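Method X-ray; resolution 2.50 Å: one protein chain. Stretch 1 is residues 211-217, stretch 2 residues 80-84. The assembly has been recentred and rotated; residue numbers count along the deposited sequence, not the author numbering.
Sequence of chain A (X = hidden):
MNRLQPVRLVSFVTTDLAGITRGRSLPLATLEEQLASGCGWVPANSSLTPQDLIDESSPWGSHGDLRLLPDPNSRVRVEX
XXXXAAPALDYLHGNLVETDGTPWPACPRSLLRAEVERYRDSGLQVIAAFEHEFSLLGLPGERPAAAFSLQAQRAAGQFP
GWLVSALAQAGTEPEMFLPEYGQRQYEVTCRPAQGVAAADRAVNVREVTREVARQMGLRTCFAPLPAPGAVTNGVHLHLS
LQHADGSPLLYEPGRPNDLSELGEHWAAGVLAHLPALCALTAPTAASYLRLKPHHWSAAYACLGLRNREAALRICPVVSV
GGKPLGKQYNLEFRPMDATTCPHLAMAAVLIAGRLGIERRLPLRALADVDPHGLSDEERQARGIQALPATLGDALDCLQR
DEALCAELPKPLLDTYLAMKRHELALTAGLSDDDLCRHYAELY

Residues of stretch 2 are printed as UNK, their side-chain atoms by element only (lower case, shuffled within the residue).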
# COMPACT_ATOMS: atom_id res chain seq x y z
N GLU A 211 6.72 21.44 -16.32
CA GLU A 211 5.39 20.75 -16.23
C GLU A 211 5.45 19.21 -16.45
O GLU A 211 4.80 18.45 -15.76
CB GLU A 211 4.38 21.41 -17.13
CG GLU A 211 3.01 20.75 -17.18
CD GLU A 211 2.28 20.85 -15.88
OE1 GLU A 211 1.25 20.15 -15.70
OE2 GLU A 211 2.70 21.65 -15.07
N VAL A 212 6.28 18.74 -17.34
CA VAL A 212 6.37 17.31 -17.54
C VAL A 212 6.96 16.72 -16.25
O VAL A 212 6.34 15.84 -15.64
CB VAL A 212 7.20 17.04 -18.83
CG1 VAL A 212 7.45 15.57 -19.04
CG2 VAL A 212 6.47 17.58 -20.06
N ALA A 213 8.12 17.24 -15.80
CA ALA A 213 8.69 16.79 -14.53
C ALA A 213 7.64 16.81 -13.41
O ALA A 213 7.42 15.82 -12.68
CB ALA A 213 9.95 17.62 -14.17
N ARG A 214 6.89 17.90 -13.30
CA ARG A 214 5.86 17.95 -12.25
C ARG A 214 4.93 16.75 -12.40
O ARG A 214 4.62 16.10 -11.41
CB ARG A 214 5.09 19.26 -12.28
CG ARG A 214 4.13 19.45 -11.11
CD ARG A 214 3.21 20.65 -11.36
NE ARG A 214 2.27 20.42 -12.46
CZ ARG A 214 1.11 19.79 -12.34
NH1 ARG A 214 0.68 19.27 -11.20
NH2 ARG A 214 0.35 19.63 -13.40
N GLN A 215 4.53 16.43 -13.65
CA GLN A 215 3.51 15.41 -13.85
C GLN A 215 3.99 14.02 -13.45
O GLN A 215 3.17 13.13 -13.19
CB GLN A 215 2.95 15.42 -15.27
CG GLN A 215 2.11 16.63 -15.53
CD GLN A 215 1.28 16.49 -16.78
OE1 GLN A 215 1.01 15.37 -17.24
NE2 GLN A 215 0.89 17.63 -17.36
N MET A 216 5.31 13.85 -13.31
CA MET A 216 5.89 12.51 -13.04
C MET A 216 6.42 12.46 -11.62
O MET A 216 6.86 11.41 -11.16
CB MET A 216 7.00 12.20 -14.05
CG MET A 216 6.54 12.23 -15.53
SD MET A 216 7.70 11.69 -16.77
CE MET A 216 7.52 9.92 -16.71
N GLY A 217 6.35 13.60 -10.91
CA GLY A 217 6.72 13.61 -9.50
C GLY A 217 8.20 13.91 -9.48
O GLY A 217 8.83 13.78 -8.45
N UNK A 80 -1.98 16.91 -23.38
CA UNK A 80 -1.76 15.72 -22.57
C UNK A 80 -0.33 15.54 -22.17
O UNK A 80 0.57 15.68 -23.02
c UNK A 80 -4.06 13.08 -23.94
o UNK A 80 -4.30 13.44 -25.09
n UNK A 80 -4.16 11.81 -23.53
c UNK A 80 -3.57 14.07 -22.95
c UNK A 80 -2.18 14.51 -23.32
N UNK A 81 -0.12 15.22 -20.90
CA UNK A 81 1.23 14.91 -20.45
C UNK A 81 1.24 13.57 -19.78
O UNK A 81 0.26 12.83 -19.86
N UNK A 82 2.33 13.26 -19.07
CA UNK A 82 2.55 11.97 -18.44
C UNK A 82 1.40 11.50 -17.53
O UNK A 82 1.13 10.30 -17.42
c UNK A 82 3.83 12.19 -17.64
c UNK A 82 4.39 13.51 -18.06
c UNK A 82 3.56 14.04 -19.17
N UNK A 83 0.76 12.44 -16.87
CA UNK A 83 -0.32 12.17 -15.91
C UNK A 83 -1.65 12.38 -16.66
O UNK A 83 -1.95 13.50 -17.13
c UNK A 83 -1.25 12.93 -13.65
c UNK A 83 -0.18 13.15 -14.72
o UNK A 83 -2.32 12.35 -14.00
o UNK A 83 -1.00 13.33 -12.46
N UNK A 84 -2.45 11.34 -16.83
CA UNK A 84 -3.65 11.52 -17.70
C UNK A 84 -4.75 12.36 -17.03
O UNK A 84 -5.62 12.92 -17.70
c UNK A 84 -4.18 10.19 -18.19

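Position 80 carries five side-chain atoms: three carbons in an unbranched run, the third bonded to one oxygen and one nitrogen. A terminal carbon with one O and one N is a carboxamide, and two carbons ahead of it make the longer of the two amide side chains. Its CA-to-CB bond points away from the helix of stretch 1, and the CB of position 80 is 6.9 Å from Gln 215 OE1, its nearest atom of stretch 1. The residue is Gln 80.

Position 81 has backbone atoms and nothing more. An ideal CB built here would point toward stretch 1 and lie 2.5 Å from Gln 215 OE1, which is a clash. The backbone C of position 81 is already 3.1 Å from Gln 215 OE1, so the amide oxygen occupies the space a side chain would need. The residue is Gly 81.

Position 82 shows three side-chain carbons, one of them bonded to the backbone N, so that the chain closes a five-membered ring. That closure defines Pro 82. Its CA-to-CB bond points toward the helix, and the ring meets two apolar side chains: Pro 82 CG is 3.8 Å from Val 212 CG1, and Pro 82 CB is 3.4 Å from Met 216 CG. Pro 82 N also lies 3.1 Å from Gln 215 OE1, but the tertiary amide nitrogen of a proline has no hydrogen to share, so this proximity is not a hydrogen bond.

Position 83 has two side-chain carbons, the second carrying two oxygens, a short carboxylate. The CB of position 83 is 3.6 Å from Gln 215 OE1, while the backbone N of position 83 donates to Gln 215 OE1 at 3.0 Å with an N-H...O angle of 164°. The residue is Asp 83.

Position 84 holds a single side-chain carbon. Its CA-to-CB bond points away, and the CB of position 84 is 7.4 Å from Gln 215 OE1. The residue is Ala 84.

The contact, burying 262 Å² over both sides, combines one polar anchor with an apolar patch. The CA-to-CB bond of Gln 215 points toward the loop, and its side chain (chi1 m, chi2 t) sets OE1 against the backbone from Gly 81 to Asp 83, accepting the Asp 83 N hydrogen. The other end of its amide is held within the helix, where Gln 215 NE2 donates to Glu 211 OE1 at 3.0 Å and 164°; this supports the assignment of its O and N. Beside this anchor, Pro 82 packs against Val 212 and Met 216, one helical turn apart.

Stretch 2 80-84: QGPDA
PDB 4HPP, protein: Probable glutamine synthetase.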